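Local coordinates for enoyl-CoA hydratase/isomerase family protein (Bacillus anthracis, PDB 3KQF), which catalyses the reversible addition of water to the double bond of 2-trans-enoyl-CoA thioesters, probably as a step of fatty-acid beta-oxidation, at the interface of chains A and B. Sequence-based numbering; all coordinates share one arbitrary frame. Chains: chain A/B, Enoyl-CoA hydratase/isomerase family protein.

Contact 1: the interface of chains A and B. Residues chain A 104, 125, 215-216, 219-220; chain B 164, 168.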
ATOM      1  N   PRO A 104     -10.343 -15.170 -11.789  1.00 12.51           N
ATOM      2  CA  PRO A 104     -10.537 -14.251 -10.659  1.00 12.01           C
ATOM      3  C   PRO A 104     -11.502 -14.903  -9.637  1.00 13.26           C
ATOM      4  O   PRO A 104     -12.444 -15.616 -10.028  1.00 14.06           O
ATOM      5  CB  PRO A 104     -11.207 -13.044 -11.312  1.00 13.48           C
ATOM      6  CG  PRO A 104     -10.702 -13.039 -12.692  1.00 12.95           C
ATOM      7  CD  PRO A 104     -10.663 -14.510 -13.069  1.00 11.56           C
ATOM      8  N   ASP A 125      -9.188 -12.610  -4.994  1.00 15.04           N
ATOM      9  CA  ASP A 125      -8.726 -11.420  -5.730  1.00 15.10           C
ATOM     10  C   ASP A 125      -9.298 -10.113  -5.177  1.00 13.59           C
ATOM     11  O   ASP A 125      -8.580  -9.130  -5.066  1.00 16.38           O
ATOM     12  CB  ASP A 125      -9.046 -11.550  -7.215  1.00 13.45           C
ATOM     13  CG  ASP A 125      -8.263 -12.663  -7.875  1.00 14.22           C
ATOM     14  OD1 ASP A 125      -7.157 -12.370  -8.374  1.00 18.12           O
ATOM     15  OD2 ASP A 125      -8.683 -13.832  -7.807  1.00 13.48           O
ATOM     16  N   ALA A 215      -3.811 -11.147 -16.975  1.00 15.34           N
ATOM     17  CA  ALA A 215      -3.774  -9.996 -16.048  1.00 16.38           C
ATOM     18  C   ALA A 215      -3.610 -10.481 -14.614  1.00 16.01           C
ATOM     19  O   ALA A 215      -2.832  -9.910 -13.839  1.00 15.31           O
ATOM     20  CB  ALA A 215      -5.033  -9.115 -16.175  1.00 16.50           C
ATOM     21  N   LYS A 216      -4.365 -11.516 -14.233  1.00 15.24           N
ATOM     22  CA  LYS A 216      -4.233 -12.063 -12.884  1.00 13.46           C
ATOM     23  C   LYS A 216      -2.800 -12.533 -12.652  1.00 13.88           C
ATOM     24  O   LYS A 216      -2.204 -12.218 -11.638  1.00 14.04           O
ATOM     25  CB  LYS A 216      -5.257 -13.187 -12.617  1.00 12.86           C
ATOM     26  CG  LYS A 216      -5.064 -13.842 -11.238  1.00 11.68           C
ATOM     27  CD  LYS A 216      -6.173 -14.763 -10.791  1.00 11.04           C
ATOM     28  CE  LYS A 216      -5.937 -15.270  -9.355  1.00 10.81           C
ATOM     29  NZ  LYS A 216      -7.064 -16.123  -8.883  1.00 10.67           N
ATOM     30  N   ILE A 219      -0.298  -9.321 -12.534  1.00 16.09           N
ATOM     31  CA  ILE A 219      -0.466  -8.545 -11.293  1.00 15.22           C
ATOM     32  C   ILE A 219       0.030  -9.337 -10.060  1.00 15.05           C
ATOM     33  O   ILE A 219       0.858  -8.863  -9.320  1.00 13.68           O
ATOM     34  CB  ILE A 219      -1.950  -8.152 -11.066  1.00 15.59           C
ATOM     35  CG1 ILE A 219      -2.467  -7.231 -12.191  1.00 16.65           C
ATOM     36  CG2 ILE A 219      -2.119  -7.484  -9.687  1.00 13.89           C
ATOM     37  CD1 ILE A 219      -4.021  -7.066 -12.232  1.00 13.42           C
ATOM     38  N   SER A 220      -0.442 -10.571  -9.905  1.00 14.68           N
ATOM     39  CA  SER A 220      -0.174 -11.371  -8.693  1.00 15.10           C
ATOM     40  C   SER A 220       1.279 -11.722  -8.547  1.00 14.17           C
ATOM     41  O   SER A 220       1.785 -11.796  -7.436  1.00 14.70           O
ATOM     42  CB  SER A 220      -1.009 -12.653  -8.687  1.00 15.36           C
ATOM     43  OG  SER A 220      -2.387 -12.364  -8.882  1.00 20.52           O
TER
ATOM     44  N   LYS B 164      -6.708  -5.102  -9.137  1.00 13.04           N
ATOM     45  CA  LYS B 164      -7.337  -6.283  -9.731  1.00 12.86           C
ATOM     46  C   LYS B 164      -8.784  -5.988 -10.142  1.00 13.11           C
ATOM     47  O   LYS B 164      -9.167  -6.280 -11.275  1.00 14.61           O
ATOM     48  CB  LYS B 164      -7.255  -7.507  -8.821  1.00 12.33           C
ATOM     49  CG  LYS B 164      -5.800  -8.119  -8.701  1.00 13.29           C
ATOM     50  CD  LYS B 164      -5.799  -9.279  -7.776  1.00 15.03           C
ATOM     51  CE  LYS B 164      -4.517 -10.110  -7.872  1.00 16.77           C
ATOM     52  NZ  LYS B 164      -4.610 -11.353  -7.071  1.00 15.35           N
ATOM     53  N   TYR B 168      -9.506  -6.234 -14.045  1.00 13.02           N
ATOM     54  CA  TYR B 168     -10.333  -7.365 -14.471  1.00 12.97           C
ATOM     55  C   TYR B 168     -11.639  -6.883 -15.080  1.00 13.92           C
ATOM     56  O   TYR B 168     -12.074  -7.428 -16.068  1.00 14.10           O
ATOM     57  CB  TYR B 168     -10.698  -8.347 -13.356  1.00 14.38           C
ATOM     58  CG  TYR B 168      -9.567  -9.017 -12.653  1.00  9.82           C
ATOM     59  CD1 TYR B 168      -8.307  -9.075 -13.206  1.00 15.90           C
ATOM     60  CD2 TYR B 168      -9.796  -9.694 -11.465  1.00 14.39           C
ATOM     61  CE1 TYR B 168      -7.264  -9.696 -12.540  1.00 15.35           C
ATOM     62  CE2 TYR B 168      -8.776 -10.350 -10.805  1.00 15.59           C
ATOM     63  CZ  TYR B 168      -7.511 -10.356 -11.350  1.00 15.07           C
ATOM     64  OH  TYR B 168      -6.481 -11.004 -10.694  1.00 15.78           O
TER
HETATM   65  O   HOH W   1      -3.356 -13.992  -6.436  1.00 17.66           O

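Contact 2: the interface of chains A and B. Residues chain A 126, 185-186, 200; chain B 161-162, 165, 169.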
ATOM      1  N   PHE A 126     -10.612 -10.063  -4.947  1.00 15.42           N
ATOM      2  CA  PHE A 126     -11.239  -8.912  -4.274  1.00 14.24           C
ATOM      3  C   PHE A 126     -12.484  -9.356  -3.521  1.00 14.94           C
ATOM      4  O   PHE A 126     -12.946 -10.503  -3.673  1.00 13.99           O
ATOM      5  CB  PHE A 126     -11.443  -7.673  -5.171  1.00 14.60           C
ATOM      6  CG  PHE A 126     -12.336  -7.901  -6.334  1.00 15.04           C
ATOM      7  CD1 PHE A 126     -13.703  -7.655  -6.240  1.00 17.60           C
ATOM      8  CD2 PHE A 126     -11.808  -8.344  -7.533  1.00 15.05           C
ATOM      9  CE1 PHE A 126     -14.529  -7.864  -7.318  1.00 16.69           C
ATOM     10  CE2 PHE A 126     -12.630  -8.543  -8.632  1.00 18.67           C
ATOM     11  CZ  PHE A 126     -13.993  -8.304  -8.526  1.00 18.16           C
ATOM     12  N   GLU A 185     -13.580  -4.169  -1.063  1.00 15.29           N
ATOM     13  CA  GLU A 185     -13.689  -3.252  -2.196  1.00 13.82           C
ATOM     14  C   GLU A 185     -15.095  -2.720  -2.437  1.00 14.43           C
ATOM     15  O   GLU A 185     -15.250  -1.645  -3.031  1.00 13.42           O
ATOM     16  CB  GLU A 185     -13.104  -3.899  -3.465  1.00 12.94           C
ATOM     17  CG  GLU A 185     -11.544  -4.017  -3.457  1.00 13.76           C
ATOM     18  CD  GLU A 185     -10.991  -5.080  -2.513  1.00 15.22           C
ATOM     19  OE1 GLU A 185     -11.715  -6.050  -2.156  1.00 15.78           O
ATOM     20  OE2 GLU A 185      -9.795  -4.964  -2.140  1.00 16.32           O
ATOM     21  N   PHE A 186     -16.103  -3.472  -1.990  1.00 14.85           N
ATOM     22  CA  PHE A 186     -17.515  -3.058  -2.093  1.00 15.79           C
ATOM     23  C   PHE A 186     -18.284  -3.420  -0.813  1.00 16.75           C
ATOM     24  O   PHE A 186     -17.956  -4.410  -0.144  1.00 17.00           O
ATOM     25  CB  PHE A 186     -18.209  -3.770  -3.258  1.00 18.18           C
ATOM     26  CG  PHE A 186     -17.546  -3.552  -4.593  1.00 18.49           C
ATOM     27  CD1 PHE A 186     -17.943  -2.503  -5.424  1.00 23.49           C
ATOM     28  CD2 PHE A 186     -16.541  -4.391  -5.017  1.00 21.16           C
ATOM     29  CE1 PHE A 186     -17.333  -2.306  -6.668  1.00 25.39           C
ATOM     30  CE2 PHE A 186     -15.922  -4.204  -6.271  1.00 21.51           C
ATOM     31  CZ  PHE A 186     -16.302  -3.161  -7.077  1.00 22.29           C
ATOM     32  N   ILE A 200     -20.964  -8.359 -10.934  1.00 17.39           N
ATOM     33  CA  ILE A 200     -19.527  -8.069 -11.130  1.00 17.34           C
ATOM     34  C   ILE A 200     -18.856  -9.265 -11.806  1.00 15.89           C
ATOM     35  O   ILE A 200     -18.067  -9.090 -12.733  1.00 16.92           O
ATOM     36  CB  ILE A 200     -18.819  -7.705  -9.815  1.00 17.26           C
ATOM     37  CG1 ILE A 200     -19.379  -6.390  -9.285  1.00 20.33           C
ATOM     38  CG2 ILE A 200     -17.298  -7.592 -10.022  1.00 18.06           C
ATOM     39  CD1 ILE A 200     -18.810  -5.983  -7.948  1.00 24.72           C
TER
ATOM     40  N   GLY B 161      -5.789  -5.423  -4.416  1.00 13.88           N
ATOM     41  CA  GLY B 161      -7.219  -5.668  -4.501  1.00 14.92           C
ATOM     42  C   GLY B 161      -7.967  -4.730  -5.426  1.00 13.24           C
ATOM     43  O   GLY B 161      -8.785  -5.165  -6.259  1.00 13.01           O
ATOM     44  N   ARG B 162      -7.709  -3.439  -5.290  1.00 12.30           N
ATOM     45  CA  ARG B 162      -8.405  -2.457  -6.132  1.00 13.68           C
ATOM     46  C   ARG B 162      -7.853  -2.504  -7.557  1.00 12.96           C
ATOM     47  O   ARG B 162      -8.600  -2.335  -8.507  1.00 13.30           O
ATOM     48  CB  ARG B 162      -8.303  -1.039  -5.563  1.00 14.11           C
ATOM     49  CG  ARG B 162      -9.086  -0.012  -6.372  1.00 15.86           C
ATOM     50  CD  ARG B 162     -10.579  -0.342  -6.427  1.00 16.05           C
ATOM     51  NE  ARG B 162     -11.214  -0.203  -5.125  1.00 15.82           N
ATOM     52  CZ  ARG B 162     -12.501  -0.433  -4.883  1.00 16.61           C
ATOM     53  NH1 ARG B 162     -13.304  -0.858  -5.848  1.00 17.93           N
ATOM     54  NH2 ARG B 162     -12.989  -0.233  -3.674  1.00 18.56           N
ATOM     55  N   GLU B 165      -9.584  -5.427  -9.237  1.00 12.70           N
ATOM     56  CA  GLU B 165     -10.976  -5.080  -9.558  1.00 14.23           C
ATOM     57  C   GLU B 165     -11.048  -4.189 -10.800  1.00 13.52           C
ATOM     58  O   GLU B 165     -11.777  -4.490 -11.760  1.00 13.57           O
ATOM     59  CB  GLU B 165     -11.648  -4.428  -8.311  1.00 15.26           C
ATOM     60  CG  GLU B 165     -13.104  -4.037  -8.467  1.00 16.96           C
ATOM     61  CD  GLU B 165     -13.320  -2.648  -9.061  1.00 17.76           C
ATOM     62  OE1 GLU B 165     -12.779  -1.640  -8.520  1.00 17.29           O
ATOM     63  OE2 GLU B 165     -14.097  -2.559 -10.022  1.00 22.31           O
ATOM     64  N   THR B 169     -12.262  -5.891 -14.461  1.00 13.89           N
ATOM     65  CA  THR B 169     -13.531  -5.342 -14.983  1.00 14.25           C
ATOM     66  C   THR B 169     -13.346  -4.373 -16.137  1.00 14.52           C
ATOM     67  O   THR B 169     -14.234  -4.243 -17.007  1.00 13.82           O
ATOM     68  CB  THR B 169     -14.344  -4.612 -13.888  1.00 14.47           C
ATOM     69  OG1 THR B 169     -13.611  -3.479 -13.402  1.00 14.28           O
ATOM     70  CG2 THR B 169     -14.685  -5.567 -12.728  1.00 15.43           C
TER

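Contact 3: the interface of chains A and B. Residues chain A 208, 244, 246-247, 262; chain B 142-143.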
ATOM      1  N   GLY A 208     -12.233 -10.538 -22.185  1.00 15.18           N
ATOM      2  CA  GLY A 208     -11.460 -11.608 -22.841  1.00 16.02           C
ATOM      3  C   GLY A 208     -10.866 -12.534 -21.804  1.00 15.59           C
ATOM      4  O   GLY A 208     -10.080 -12.091 -21.000  1.00 15.10           O
ATOM      5  N   THR A 244      -4.008 -13.593 -30.381  1.00 22.98           N
ATOM      6  CA  THR A 244      -5.278 -14.286 -30.147  1.00 19.63           C
ATOM      7  C   THR A 244      -6.399 -13.841 -31.068  1.00 19.54           C
ATOM      8  O   THR A 244      -6.394 -12.722 -31.565  1.00 17.26           O
ATOM      9  CB  THR A 244      -5.751 -14.121 -28.668  1.00 20.15           C
ATOM     10  OG1 THR A 244      -6.007 -12.741 -28.369  1.00 17.51           O
ATOM     11  CG2 THR A 244      -4.706 -14.664 -27.700  1.00 19.13           C
ATOM     12  N   ASP A 246      -9.434 -13.653 -29.999  1.00 16.58           N
ATOM     13  CA  ASP A 246     -10.232 -12.752 -29.152  1.00 15.75           C
ATOM     14  C   ASP A 246      -9.803 -11.286 -29.331  1.00 15.77           C
ATOM     15  O   ASP A 246     -10.654 -10.401 -29.390  1.00 16.07           O
ATOM     16  CB  ASP A 246     -10.190 -13.155 -27.670  1.00 16.25           C
ATOM     17  CG  ASP A 246     -11.162 -14.291 -27.317  1.00 14.90           C
ATOM     18  OD1 ASP A 246     -12.053 -14.624 -28.130  1.00 18.51           O
ATOM     19  OD2 ASP A 246     -11.047 -14.825 -26.178  1.00 15.84           O
ATOM     20  N   ARG A 247      -8.500 -11.019 -29.452  1.00 16.01           N
ATOM     21  CA  ARG A 247      -8.045  -9.634 -29.674  1.00 16.79           C
ATOM     22  C   ARG A 247      -8.632  -9.071 -30.957  1.00 16.89           C
ATOM     23  O   ARG A 247      -9.037  -7.906 -31.007  1.00 17.28           O
ATOM     24  CB  ARG A 247      -6.522  -9.546 -29.731  1.00 18.44           C
ATOM     25  CG  ARG A 247      -6.012  -8.175 -30.112  1.00 19.78           C
ATOM     26  CD  ARG A 247      -4.503  -8.152 -30.151  1.00 28.65           C
ATOM     27  NE  ARG A 247      -3.993  -6.915 -30.738  1.00 33.23           N
ATOM     28  CZ  ARG A 247      -3.822  -6.702 -32.042  1.00 35.46           C
ATOM     29  NH1 ARG A 247      -3.347  -5.535 -32.456  1.00 37.67           N
ATOM     30  NH2 ARG A 247      -4.128  -7.641 -32.935  1.00 38.38           N
ATOM     31  N   TYR A 262     -16.277 -13.017 -26.856  1.00 20.59           N
ATOM     32  CA  TYR A 262     -14.998 -13.689 -26.690  1.00 19.92           C
ATOM     33  C   TYR A 262     -15.190 -15.178 -26.435  1.00 20.64           C
ATOM     34  O   TYR A 262     -16.187 -15.596 -25.832  1.00 19.79           O
ATOM     35  CB  TYR A 262     -14.176 -13.003 -25.605  1.00 20.42           C
ATOM     36  CG  TYR A 262     -13.933 -11.531 -25.888  1.00 17.32           C
ATOM     37  CD1 TYR A 262     -13.246 -11.130 -27.023  1.00 13.75           C
ATOM     38  CD2 TYR A 262     -14.337 -10.553 -24.993  1.00 15.44           C
ATOM     39  CE1 TYR A 262     -12.996  -9.803 -27.282  1.00 15.27           C
ATOM     40  CE2 TYR A 262     -14.082  -9.213 -25.230  1.00 15.97           C
ATOM     41  CZ  TYR A 262     -13.407  -8.839 -26.377  1.00 14.91           C
ATOM     42  OH  TYR A 262     -13.173  -7.511 -26.641  1.00 15.86           O
TER
ATOM     43  N   LEU B 142     -11.367  -5.367 -24.338  1.00 13.28           N
ATOM     44  CA  LEU B 142     -10.930  -5.522 -25.724  1.00 14.09           C
ATOM     45  C   LEU B 142     -10.062  -6.796 -25.874  1.00 13.90           C
ATOM     46  O   LEU B 142      -9.403  -6.988 -26.891  1.00 13.42           O
ATOM     47  CB  LEU B 142     -10.133  -4.271 -26.132  1.00 16.49           C
ATOM     48  CG  LEU B 142     -10.913  -2.944 -26.210  1.00 19.65           C
ATOM     49  CD1 LEU B 142      -9.943  -1.770 -26.374  1.00 27.20           C
ATOM     50  CD2 LEU B 142     -11.916  -2.981 -27.333  1.00 21.70           C
ATOM     51  N   ALA B 143     -10.042  -7.647 -24.842  1.00 14.84           N
ATOM     52  CA  ALA B 143      -9.282  -8.908 -24.863  1.00 13.35           C
ATOM     53  C   ALA B 143      -7.753  -8.749 -24.920  1.00 13.69           C
ATOM     54  O   ALA B 143      -7.075  -9.601 -25.483  1.00 12.20           O
ATOM     55  CB  ALA B 143      -9.758  -9.807 -26.000  1.00 13.06           C
TER
HETATM   56  O   HOH W   2      -7.227 -12.180 -25.733  1.00 15.84           O
HETATM   57  O   HOH W   3      -8.505  -5.869 -29.205  1.00 23.63           O

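Contact 4: the interface of chains A and B. Residues chain A 250-251, 254; chain B 76, 142.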
ATOM      1  N   GLY A 250     -12.194  -8.203 -30.502  1.00 19.35           N
ATOM      2  CA  GLY A 250     -12.271  -6.958 -29.733  1.00 20.31           C
ATOM      3  C   GLY A 250     -12.188  -5.755 -30.658  1.00 22.43           C
ATOM      4  O   GLY A 250     -12.987  -4.818 -30.560  1.00 21.50           O
ATOM      5  N   LEU A 251     -11.238  -5.809 -31.591  1.00 23.03           N
ATOM      6  CA  LEU A 251     -11.035  -4.741 -32.552  1.00 24.46           C
ATOM      7  C   LEU A 251     -12.250  -4.584 -33.466  1.00 24.03           C
ATOM      8  O   LEU A 251     -12.750  -3.481 -33.625  1.00 24.93           O
ATOM      9  CB  LEU A 251      -9.781  -5.004 -33.388  1.00 24.88           C
ATOM     10  CG  LEU A 251      -8.456  -4.994 -32.620  1.00 26.62           C
ATOM     11  CD1 LEU A 251      -7.311  -5.565 -33.463  1.00 28.21           C
ATOM     12  CD2 LEU A 251      -8.133  -3.588 -32.140  1.00 30.25           C
ATOM     13  N   PHE A 254     -15.288  -3.203 -31.634  1.00 29.60           N
ATOM     14  CA  PHE A 254     -15.139  -1.770 -31.385  1.00 31.94           C
ATOM     15  C   PHE A 254     -15.441  -0.979 -32.657  1.00 32.84           C
ATOM     16  O   PHE A 254     -16.140   0.038 -32.612  1.00 33.66           O
ATOM     17  CB  PHE A 254     -13.732  -1.455 -30.880  1.00 33.10           C
ATOM     18  CG  PHE A 254     -13.519  -0.004 -30.536  1.00 37.24           C
ATOM     19  CD1 PHE A 254     -13.722   0.452 -29.238  1.00 40.12           C
ATOM     20  CD2 PHE A 254     -13.113   0.904 -31.508  1.00 40.66           C
ATOM     21  CE1 PHE A 254     -13.521   1.791 -28.913  1.00 42.12           C
ATOM     22  CE2 PHE A 254     -12.911   2.247 -31.193  1.00 42.57           C
ATOM     23  CZ  PHE A 254     -13.116   2.690 -29.895  1.00 42.83           C
TER
ATOM     24  N   ARG B  76      -3.218   2.996 -35.273  1.00 34.42           N
ATOM     25  CA  ARG B  76      -3.148   1.560 -34.996  1.00 35.57           C
ATOM     26  C   ARG B  76      -4.026   0.771 -35.965  1.00 35.84           C
ATOM     27  O   ARG B  76      -3.735  -0.388 -36.261  1.00 35.80           O
ATOM     28  CB  ARG B  76      -3.564   1.243 -33.556  1.00 35.87           C
ATOM     29  CG  ARG B  76      -3.290  -0.214 -33.157  1.00 37.62           C
ATOM     30  CD  ARG B  76      -3.797  -0.551 -31.766  1.00 39.78           C
ATOM     31  NE  ARG B  76      -5.256  -0.510 -31.692  1.00 41.77           N
ATOM     32  CZ  ARG B  76      -5.966  -0.789 -30.600  1.00 43.82           C
ATOM     33  NH1 ARG B  76      -7.293  -0.721 -30.637  1.00 44.06           N
ATOM     34  NH2 ARG B  76      -5.357  -1.138 -29.468  1.00 44.91           N
ATOM     35  N   LEU B 142     -11.367  -5.367 -24.338  1.00 13.28           N
ATOM     36  CA  LEU B 142     -10.930  -5.522 -25.724  1.00 14.09           C
ATOM     37  C   LEU B 142     -10.062  -6.796 -25.874  1.00 13.90           C
ATOM     38  O   LEU B 142      -9.403  -6.988 -26.891  1.00 13.42           O
ATOM     39  CB  LEU B 142     -10.133  -4.271 -26.132  1.00 16.49           C
ATOM     40  CG  LEU B 142     -10.913  -2.944 -26.210  1.00 19.65           C
ATOM     41  CD1 LEU B 142      -9.943  -1.770 -26.374  1.00 27.20           C
ATOM     42  CD2 LEU B 142     -11.916  -2.981 -27.333  1.00 21.70           C
TER

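Contact 1: the interface of chains A and B
B:Lys164 and B:Tyr168, one turn apart on helix 160-169, reach A:Asp125 through matching first torsions. In each, CG stands beside the backbone N (chi1 -72° and -60°), and the lysine chain then runs extended to its ammonium. Both tips converge on one carboxylate oxygen. The phenol OH of B:Tyr168 donates to OD1 of A:Asp125 at 2.8 Å, and NZ of B:Lys164 donates to the same OD1 at 3.0 Å as a salt bridge. The two donors approach from opposite faces of the carboxylate, each roughly 45° out of its plane. The other oxygen is held within chain A, where A:Lys216 NZ meets the syn lone pair of A:Asp125 OD2 at 3.0 Å, so both oxygens are engaged and the group's rotation is restricted. B:Lys164 NZ also donates to A:Ser220 OG at 3.0 Å, and a water touches both of these atoms. The ring lies between A:Pro104, offset toward the rim of one face (CB 3.6 Å from B:Tyr168 CD2), and the backbone oxygen B:Lys164 O of its own helix on the opposite face. The aliphatic part of B:Lys164 passes A:Ile219 CG2. This polar cluster in a crotonase-type subunit interface probably locks helix 160-169 of one subunit onto its neighbour in the trimer.

Contact 2: the interface of chains A and B
B:Glu165 packs its side chain between two phenylalanines of chain A, A:Phe126 and A:Phe186, at a subunit interface of the kind that builds crotonase trimers. Its CB lies over a face of the A:Phe126 ring, toward the rim, at 4.0 Å from CD2. The chain then leaves with CG anti to the backbone N (chi1 -179°), and CG reaches A:Phe186 CE2 at 3.6 Å. A bend at chi2 (-86°) turns the carboxylate along the rim of that ring, where CD is 3.6 Å from A:Phe186 CZ and OE2 lies at the edge, in the ring plane. The planes of carboxylate and ring are nearly perpendicular. OE1 turns instead to its own chain and takes a salt-bridging hydrogen bond from B:Arg162 NH1 at 2.8 Å. That bond lies in the guanidinium plane, so the carboxylate helps to set the rotation of the arginine. The same NH1 stands over the face of the A:Phe186 ring, 4.4 Å from its centroid, in a cation-pi contact. On one guanidinium face rests A:Glu185 CB. The remaining amino group makes the polar link across: B:Arg162 NH2 donates to the backbone oxygen A:Glu185 O at 2.7 Å, in the carbonyl plane and on a lone pair, with 147° at the hydrogen.

Contact 3: the interface of chains A and B
The ring of A:Tyr262, in this crotonase-family subunit, presents one face to B:Ala143, whose CB methyl stands over it at 3.9 Å from the centroid in a CH-pi contact. The methyl is shifted toward CE1, 3.5 Å away. A:Asp246 CB borders the same face of the ring from within chain A, near its CD1 rim. B:Leu142 ends 3-10 helix 139-142, and B:Ala143, the next residue, has a left-handed helical backbone conformation (phi 66°) that directs CB into chain A. There the methyl is enclosed by several groups besides the ring: the backbone oxygen A:Asp246 O at 3.6 Å, A:Asp246 CB, A:Gly208 CA and the backbone of A:Arg247. A:Asp246 and A:Arg247 belong to the start of helix 245-255, which A:Thr244 caps, while A:Gly208 comes from the loop before helix 209-222. With chi1 at 63° the threonine hydroxyl OG1 is placed to accept from A:Arg247 N at 3.2 Å, an N-cap bond. OG1 also touches a water that reaches B:Ala143 O at 2.6 Å, so the capping residue is tied to chain B through solvent. A second water joins the backbone carbonyls of both subunits, lying 2.8 Å from A:Arg247 O and 2.7 Å from B:Leu142 O.

Contact 4: the interface of chains A and B
Leucine packing against a guanidinium face pairs A:Leu251 with B:Arg76 where helix 245-255 of one crotonase-family subunit faces the 3-10 helix 139-142 and helix 73-77 of the next. The touching branch is CD2 of the leucine, 3.3 Å from B:Arg76 NH1 and 3.9 Å from B:Arg76 CZ. The methyl lies off the guanidinium plane against NH1, displaced slightly outward from it, so it meets the flat side of the group and not the direction in which the N-H bonds point. The arginine achieves this with a chain that is extended as far as CD, then bent at chi3 (67°), which swings the guanidinium toward helix 245-255. A:Leu251 carries CG beside its backbone N (chi1 -65°) and sends CD2 outward to the arginine.

Looser van der Waals packing involves the B:Leu142 side chain. Its CD2 methyl points at the helix, 3.9 Å from the backbone oxygen A:Gly250 O and 4.3 Å from A:Phe254 CB. The bare side of A:Gly250, where no side chain projects, faces the B:Leu142 backbone, and the benzyl group of A:Phe254 flanks the approach of the methyl. B:Leu142 has 49 Å² of its surface hidden here, more than any other residue of the patch, followed by A:Leu251 with 37 Å².

Contact 1 and contact 2 lie about 10 Å apart between the centres of their C-alpha atoms and use the same helix, 160-169 of chain B, gripped on different sides. Contact 3 and contact 4, about 8 Å apart, share B:Leu142 and helix 245-255 of chain A. The pairs are well separated: contact 1 is about 16 Å from contact 3, and contact 2 about 24 Å from contact 4. The interface is not an exact two-fold, and the deposited assembly has three copies, which fits a ring-like crotonase trimer in which each subunit probably uses one surface towards one neighbour and a different surface towards the other.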